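Local coordinates for DUF3861 domain-containing protein (Pectobacterium atrosepticum SCRI1043, PDB 3CJL), which is of unknown function, a small two-chain alpha/beta protein of the DUF3861 family whose subunits pack together through aromatic side chains, at residues Phe51-Met62 and Phe74-Leu85. Residues are numbered along the deposited sequence; the frame is centred on the assembly and turned at random.
Sequences FMVGLKLFGEVM and FSAPFRAFMMNL. With EDO (1,2-ethanediol), chain C.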
ATOM      1  N   PHE A  51       6.792  -2.100   1.798  1.00 33.64           N
ATOM      2  CA  PHE A  51       6.684  -1.878   0.363  1.00 35.58           C
ATOM      3  C   PHE A  51       5.740  -2.876  -0.288  1.00 35.66           C
ATOM      4  O   PHE A  51       4.856  -2.480  -1.046  1.00 37.11           O
ATOM      5  CB  PHE A  51       8.109  -1.884  -0.245  1.00 39.62           C
ATOM      6  CG  PHE A  51       8.191  -2.274  -1.669  1.00 41.55           C
ATOM      7  CD1 PHE A  51       7.880  -1.389  -2.675  1.00 48.33           C
ATOM      8  CD2 PHE A  51       8.634  -3.533  -2.012  1.00 47.18           C
ATOM      9  CE1 PHE A  51       7.979  -1.796  -3.997  1.00 47.08           C
ATOM     10  CE2 PHE A  51       8.728  -3.913  -3.318  1.00 49.48           C
ATOM     11  CZ  PHE A  51       8.400  -3.047  -4.300  1.00 45.88           C
HETATM   12  N   MSE A  52       5.905  -4.153   0.034  1.00 37.22           N
HETATM   13  CA  MSE A  52       5.077  -5.222  -0.534  1.00 37.17           C
HETATM   14  C   MSE A  52       3.641  -5.181  -0.037  1.00 36.44           C
HETATM   15  O   MSE A  52       2.720  -5.352  -0.814  1.00 36.71           O
HETATM   16  CB  MSE A  52       5.715  -6.576  -0.251  1.00 38.49           C
HETATM   17  CG  MSE A  52       7.005  -6.814  -1.072  1.00 47.50           C
HETATM   18 SE   MSE A  52       6.737  -6.903  -3.038  0.75 54.85          SE
HETATM   19  CE  MSE A  52       5.146  -8.001  -2.964  1.00 45.84           C
ATOM     20  N   VAL A  53       3.439  -4.909   1.249  1.00 35.62           N
ATOM     21  CA  VAL A  53       2.081  -4.764   1.797  1.00 33.98           C
ATOM     22  C   VAL A  53       1.368  -3.581   1.150  1.00 33.18           C
ATOM     23  O   VAL A  53       0.220  -3.698   0.716  1.00 33.22           O
ATOM     24  CB  VAL A  53       2.096  -4.595   3.338  1.00 35.37           C
ATOM     25  CG1 VAL A  53       0.721  -4.166   3.873  1.00 34.60           C
ATOM     26  CG2 VAL A  53       2.546  -5.890   4.002  1.00 33.28           C
ATOM     27  N   GLY A  54       2.057  -2.450   1.085  1.00 32.85           N
ATOM     28  CA  GLY A  54       1.503  -1.238   0.521  1.00 33.62           C
ATOM     29  C   GLY A  54       1.135  -1.364  -0.935  1.00 32.20           C
ATOM     30  O   GLY A  54       0.032  -0.992  -1.321  1.00 32.16           O
ATOM     31  N   LEU A  55       2.057  -1.914  -1.720  1.00 33.10           N
ATOM     32  CA  LEU A  55       1.851  -2.183  -3.154  1.00 34.78           C
ATOM     33  C   LEU A  55       0.662  -3.131  -3.483  1.00 34.90           C
ATOM     34  O   LEU A  55      -0.092  -2.886  -4.424  1.00 34.25           O
ATOM     35  CB  LEU A  55       3.136  -2.780  -3.714  1.00 33.98           C
ATOM     36  CG  LEU A  55       3.256  -3.065  -5.200  1.00 37.82           C
ATOM     37  CD1 LEU A  55       3.192  -1.767  -5.959  1.00 43.47           C
ATOM     38  CD2 LEU A  55       4.563  -3.800  -5.446  1.00 36.72           C
ATOM     39  N   LYS A  56       0.540  -4.235  -2.742  1.00 36.12           N
ATOM     40  CA  LYS A  56      -0.570  -5.167  -2.916  1.00 35.94           C
ATOM     41  C   LYS A  56      -1.910  -4.543  -2.503  1.00 35.94           C
ATOM     42  O   LYS A  56      -2.916  -4.782  -3.148  1.00 39.82           O
ATOM     43  CB  LYS A  56      -0.357  -6.474  -2.143  1.00 37.83           C
ATOM     44  CG  LYS A  56       0.900  -7.281  -2.456  1.00 37.80           C
ATOM     45  CD  LYS A  56       1.259  -7.429  -3.930  1.00 46.16           C
ATOM     46  CE  LYS A  56       0.364  -8.349  -4.663  1.00 47.14           C
ATOM     47  NZ  LYS A  56       0.929  -8.568  -6.061  1.00 51.37           N
ATOM     48  N   LEU A  57      -1.926  -3.742  -1.441  1.00 36.58           N
ATOM     49  CA  LEU A  57      -3.146  -3.041  -1.032  1.00 35.92           C
ATOM     50  C   LEU A  57      -3.595  -2.055  -2.093  1.00 34.99           C
ATOM     51  O   LEU A  57      -4.715  -2.147  -2.548  1.00 35.80           O
ATOM     52  CB  LEU A  57      -2.977  -2.310   0.306  1.00 35.75           C
ATOM     53  CG  LEU A  57      -2.989  -3.173   1.570  1.00 43.05           C
ATOM     54  CD1 LEU A  57      -2.638  -2.315   2.794  1.00 32.91           C
ATOM     55  CD2 LEU A  57      -4.341  -3.886   1.741  1.00 34.55           C
ATOM     56  N   PHE A  58      -2.728  -1.133  -2.513  1.00 35.91           N
ATOM     57  CA  PHE A  58      -3.167  -0.123  -3.487  1.00 37.39           C
ATOM     58  C   PHE A  58      -3.325  -0.697  -4.897  1.00 35.90           C
ATOM     59  O   PHE A  58      -4.238  -0.297  -5.601  1.00 36.77           O
ATOM     60  CB  PHE A  58      -2.402   1.226  -3.346  1.00 42.33           C
ATOM     61  CG  PHE A  58      -1.314   1.478  -4.349  1.00 40.77           C
ATOM     62  CD1 PHE A  58      -1.626   1.969  -5.608  1.00 47.06           C
ATOM     63  CD2 PHE A  58       0.030   1.375  -3.985  1.00 50.23           C
ATOM     64  CE1 PHE A  58      -0.635   2.244  -6.530  1.00 48.69           C
ATOM     65  CE2 PHE A  58       1.045   1.674  -4.896  1.00 45.48           C
ATOM     66  CZ  PHE A  58       0.708   2.103  -6.172  1.00 50.89           C
ATOM     67  N   GLY A  59      -2.521  -1.700  -5.253  1.00 34.68           N
ATOM     68  CA  GLY A  59      -2.615  -2.377  -6.541  1.00 35.74           C
ATOM     69  C   GLY A  59      -3.898  -3.159  -6.765  1.00 35.38           C
ATOM     70  O   GLY A  59      -4.456  -3.134  -7.854  1.00 36.11           O
ATOM     71  N   GLU A  60      -4.345  -3.860  -5.733  1.00 34.50           N
ATOM     72  CA  GLU A  60      -5.649  -4.526  -5.725  1.00 34.88           C
ATOM     73  C   GLU A  60      -6.817  -3.544  -5.945  1.00 33.15           C
ATOM     74  O   GLU A  60      -7.726  -3.835  -6.717  1.00 35.55           O
ATOM     75  CB  GLU A  60      -5.821  -5.279  -4.406  1.00 35.29           C
ATOM     76  CG  GLU A  60      -7.138  -6.004  -4.224  1.00 39.60           C
ATOM     77  CD  GLU A  60      -7.435  -7.013  -5.328  1.00 45.50           C
ATOM     78  OE1 GLU A  60      -6.503  -7.727  -5.776  1.00 46.37           O
ATOM     79  OE2 GLU A  60      -8.617  -7.083  -5.738  1.00 48.48           O
ATOM     80  N   VAL A  61      -6.793  -2.385  -5.296  1.00 33.78           N
ATOM     81  CA  VAL A  61      -7.868  -1.384  -5.487  1.00 34.34           C
ATOM     82  C   VAL A  61      -7.936  -0.879  -6.934  1.00 36.43           C
ATOM     83  O   VAL A  61      -9.018  -0.723  -7.507  1.00 38.12           O
ATOM     84  CB  VAL A  61      -7.742  -0.188  -4.515  1.00 34.30           C
ATOM     85  CG1 VAL A  61      -8.791   0.870  -4.845  1.00 32.42           C
ATOM     86  CG2 VAL A  61      -7.921  -0.650  -3.078  1.00 32.87           C
HETATM   87  N   MSE A  62      -6.783  -0.620  -7.512  1.00 38.11           N
HETATM   88  CA  MSE A  62      -6.705  -0.223  -8.910  1.00 43.14           C
HETATM   89  C   MSE A  62      -7.202  -1.331  -9.857  1.00 39.16           C
HETATM   90  O   MSE A  62      -7.851  -1.017 -10.847  1.00 37.81           O
HETATM   91  CB  MSE A  62      -5.285   0.210  -9.256  1.00 40.27           C
HETATM   92  CG  MSE A  62      -4.900   1.480  -8.515  1.00 51.03           C
HETATM   93 SE   MSE A  62      -3.239   2.311  -9.115  0.75 56.31          SE
HETATM   94  CE  MSE A  62      -2.185   0.700  -9.444  1.00 46.01           C
ATOM     95  N   PHE A  74      -2.536   5.547 -15.496  1.00 41.36           N
ATOM     96  CA  PHE A  74      -1.427   5.042 -14.658  1.00 40.04           C
ATOM     97  C   PHE A  74      -1.230   3.520 -14.786  1.00 38.57           C
ATOM     98  O   PHE A  74      -0.230   2.974 -14.302  1.00 37.17           O
ATOM     99  CB  PHE A  74      -1.728   5.393 -13.194  1.00 38.50           C
ATOM    100  CG  PHE A  74      -0.585   5.146 -12.224  1.00 36.93           C
ATOM    101  CD1 PHE A  74       0.663   5.722 -12.424  1.00 38.19           C
ATOM    102  CD2 PHE A  74      -0.787   4.391 -11.072  1.00 39.37           C
ATOM    103  CE1 PHE A  74       1.704   5.508 -11.509  1.00 37.53           C
ATOM    104  CE2 PHE A  74       0.238   4.175 -10.156  1.00 33.89           C
ATOM    105  CZ  PHE A  74       1.478   4.733 -10.375  1.00 36.57           C
ATOM    106  N   SER A  75      -2.184   2.838 -15.419  1.00 37.50           N
ATOM    107  CA  SER A  75      -2.134   1.389 -15.536  1.00 39.83           C
ATOM    108  C   SER A  75      -0.906   0.910 -16.319  1.00 38.49           C
ATOM    109  O   SER A  75      -0.359  -0.133 -15.999  1.00 38.27           O
ATOM    110  CB  SER A  75      -3.414   0.845 -16.180  1.00 39.07           C
ATOM    111  OG  SER A  75      -3.545   1.365 -17.487  1.00 47.85           O
ATOM    112  N   ALA A  76      -0.479   1.687 -17.317  1.00 38.55           N
ATOM    113  CA  ALA A  76       0.677   1.338 -18.137  1.00 37.85           C
ATOM    114  C   ALA A  76       1.981   1.397 -17.336  1.00 37.52           C
ATOM    115  O   ALA A  76       2.635   0.366 -17.189  1.00 39.88           O
ATOM    116  CB  ALA A  76       0.756   2.217 -19.399  1.00 35.94           C
ATOM    117  N   PRO A  77       2.368   2.583 -16.812  1.00 37.67           N
ATOM    118  CA  PRO A  77       3.602   2.633 -16.010  1.00 36.75           C
ATOM    119  C   PRO A  77       3.588   1.741 -14.753  1.00 34.05           C
ATOM    120  O   PRO A  77       4.638   1.250 -14.348  1.00 35.00           O
ATOM    121  CB  PRO A  77       3.746   4.118 -15.663  1.00 36.90           C
ATOM    122  CG  PRO A  77       2.431   4.718 -15.924  1.00 36.92           C
ATOM    123  CD  PRO A  77       1.761   3.920 -16.953  1.00 38.40           C
ATOM    124  N   PHE A  78       2.418   1.506 -14.183  1.00 33.15           N
ATOM    125  CA  PHE A  78       2.288   0.638 -13.032  1.00 34.24           C
ATOM    126  C   PHE A  78       2.565  -0.838 -13.389  1.00 35.57           C
ATOM    127  O   PHE A  78       3.258  -1.539 -12.667  1.00 34.39           O
ATOM    128  CB  PHE A  78       0.907   0.757 -12.380  1.00 34.95           C
ATOM    129  CG  PHE A  78       0.808  -0.015 -11.106  1.00 37.12           C
ATOM    130  CD1 PHE A  78       1.533   0.397  -9.984  1.00 38.22           C
ATOM    131  CD2 PHE A  78       0.060  -1.194 -11.032  1.00 38.84           C
ATOM    132  CE1 PHE A  78       1.489  -0.339  -8.791  1.00 40.40           C
ATOM    133  CE2 PHE A  78       0.001  -1.937  -9.838  1.00 36.75           C
ATOM    134  CZ  PHE A  78       0.707  -1.505  -8.720  1.00 36.63           C
ATOM    135  N   ARG A  79       1.998  -1.297 -14.494  1.00 35.31           N
ATOM    136  CA  ARG A  79       2.283  -2.623 -15.006  1.00 37.06           C
ATOM    137  C   ARG A  79       3.772  -2.807 -15.332  1.00 33.27           C
ATOM    138  O   ARG A  79       4.329  -3.850 -15.048  1.00 32.48           O
ATOM    139  CB  ARG A  79       1.441  -2.913 -16.250  1.00 36.89           C
ATOM    140  CG  ARG A  79       1.523  -4.370 -16.665  1.00 42.57           C
ATOM    141  CD  ARG A  79       0.360  -4.790 -17.586  1.00 44.57           C
ATOM    142  NE  ARG A  79       0.434  -6.215 -17.914  1.00 40.87           N
ATOM    143  CZ  ARG A  79       1.302  -6.732 -18.782  1.00 43.58           C
ATOM    144  NH1 ARG A  79       2.184  -5.973 -19.436  1.00 52.92           N
ATOM    145  NH2 ARG A  79       1.295  -8.028 -19.012  1.00 42.40           N
ATOM    146  N   ALA A  80       4.400  -1.791 -15.921  1.00 32.77           N
ATOM    147  CA  ALA A  80       5.826  -1.838 -16.233  1.00 32.81           C
ATOM    148  C   ALA A  80       6.666  -1.935 -14.957  1.00 33.16           C
ATOM    149  O   ALA A  80       7.670  -2.642 -14.916  1.00 33.15           O
ATOM    150  CB  ALA A  80       6.240  -0.614 -17.059  1.00 33.65           C
ATOM    151  N   PHE A  81       6.242  -1.217 -13.923  1.00 33.40           N
ATOM    152  CA  PHE A  81       6.889  -1.268 -12.619  1.00 32.49           C
ATOM    153  C   PHE A  81       6.749  -2.679 -12.018  1.00 32.05           C
ATOM    154  O   PHE A  81       7.724  -3.252 -11.516  1.00 30.17           O
ATOM    155  CB  PHE A  81       6.275  -0.202 -11.706  1.00 33.89           C
ATOM    156  CG  PHE A  81       6.755  -0.251 -10.295  1.00 31.50           C
ATOM    157  CD1 PHE A  81       8.025   0.201  -9.970  1.00 35.24           C
ATOM    158  CD2 PHE A  81       5.944  -0.747  -9.296  1.00 35.91           C
ATOM    159  CE1 PHE A  81       8.465   0.177  -8.649  1.00 35.27           C
ATOM    160  CE2 PHE A  81       6.383  -0.782  -7.984  1.00 41.35           C
ATOM    161  CZ  PHE A  81       7.651  -0.320  -7.664  1.00 34.75           C
HETATM  162  N   MSE A  82       5.546  -3.236 -12.098  1.00 33.40           N
HETATM  163  CA  MSE A  82       5.286  -4.585 -11.595  1.00 36.01           C
HETATM  164  C   MSE A  82       6.108  -5.630 -12.323  1.00 35.63           C
HETATM  165  O   MSE A  82       6.620  -6.541 -11.695  1.00 35.76           O
HETATM  166  CB  MSE A  82       3.812  -4.959 -11.726  1.00 38.94           C
HETATM  167  CG  MSE A  82       2.865  -4.239 -10.764  1.00 43.39           C
HETATM  168 SE   MSE A  82       3.350  -4.374  -8.916  0.75 54.91          SE
HETATM  169  CE  MSE A  82       3.451  -6.325  -8.781  1.00 50.64           C
HETATM  170  N   MSE A  83       6.231  -5.494 -13.641  1.00 37.53           N
HETATM  171  CA  MSE A  83       7.025  -6.436 -14.426  1.00 41.87           C
HETATM  172  C   MSE A  83       8.505  -6.379 -14.070  1.00 38.91           C
HETATM  173  O   MSE A  83       9.153  -7.409 -14.025  1.00 38.01           O
HETATM  174  CB  MSE A  83       6.848  -6.206 -15.924  1.00 40.67           C
HETATM  175  CG  MSE A  83       5.626  -6.889 -16.515  1.00 42.74           C
HETATM  176 SE   MSE A  83       5.435  -6.345 -18.372  0.75 60.13          SE
HETATM  177  CE  MSE A  83       7.255  -6.293 -18.927  1.00 37.90           C
ATOM    178  N   ASN A  84       9.034  -5.183 -13.831  1.00 39.28           N
ATOM    179  CA  ASN A  84      10.421  -5.045 -13.392  1.00 39.86           C
ATOM    180  C   ASN A  84      10.654  -5.644 -11.995  1.00 40.16           C
ATOM    181  O   ASN A  84      11.691  -6.262 -11.769  1.00 41.13           O
ATOM    182  CB  ASN A  84      10.871  -3.595 -13.424  1.00 40.81           C
ATOM    183  CG  ASN A  84      12.341  -3.447 -13.096  1.00 43.17           C
ATOM    184  OD1 ASN A  84      13.195  -3.839 -13.885  1.00 53.76           O
ATOM    185  ND2 ASN A  84      12.643  -2.900 -11.923  1.00 45.33           N
ATOM    186  N   LEU A  85       9.700  -5.471 -11.075  1.00 40.59           N
ATOM    187  CA  LEU A  85       9.803  -6.089  -9.746  1.00 42.15           C
ATOM    188  C   LEU A  85       9.778  -7.616  -9.800  1.00 43.98           C
ATOM    189  O   LEU A  85      10.448  -8.267  -9.001  1.00 44.58           O
ATOM    190  CB  LEU A  85       8.693  -5.613  -8.788  1.00 41.14           C
ATOM    191  CG  LEU A  85       8.795  -4.182  -8.254  1.00 47.80           C
ATOM    192  CD1 LEU A  85       7.520  -3.838  -7.488  1.00 45.52           C
ATOM    193  CD2 LEU A  85      10.061  -3.948  -7.386  1.00 43.64           C
TER
HETATM  194  C1  EDO C  88       5.918 -10.175  -6.806  1.00 62.28           C
HETATM  195  O1  EDO C  88       7.098  -9.381  -6.604  1.00 63.21           O
HETATM  196  C2  EDO C  88       4.698  -9.270  -6.980  1.00 61.25           C
HETATM  197  O2  EDO C  88       3.498 -10.051  -7.132  1.00 58.45           O
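A pair of roughly antiparallel helices, 45-64 and 75-86, meets where L55 and F78 interlock as reciprocal knobs into holes. The short segments of the two helices have axes 12.4 Å apart at closest approach, with 140° between their directions, a spacing filled by large apolar side chains. L55 sits among F78, F81, M82 and L85: its CD1 lies between the edges of the F78 and F81 rings, 3.6 Å from F78 CE1, while CD2 meets both L85 CD1 and, at 3.7 Å, the selenium of selenomethionine M82, tip to tip. In return F78 enters the hole formed by L55, F58, G59 and M62. With CG trans to the backbone nitrogen (chi1 -174°), its ring reaches across to the other helix, and CZ comes within 4.1 Å of G59 CA, where no side chain stands between ring and backbone. The methyl of selenomethionine M62 lies over one face of this ring, CE standing 3.3 Å from the F78 ring centroid in a CH-pi contact; CG of M82 lies over the opposite face, nearer the rim. The bend at chi3 of M62 turns CE onto F78, while SE, in place of sulfur, makes a Met-aromatic contact at the F74 ring edge, 3.8 Å from F74 CD2. At the other end, L85 CD1 packs 3.4 Å from F51 CZ, at the edge of the F51 ring. Beside M82, K56 NZ donates to O2 of a 1,2-ethanediol probably carried over from crystallisation and forms a salt bridge with D28. F74 and F81 stack on F81 and F74 of the second subunit, and F58 meets its own counterpart there. The whole is a roughly antiparallel helix pair with knobs-into-holes packing, continuous with an aromatic dimer core.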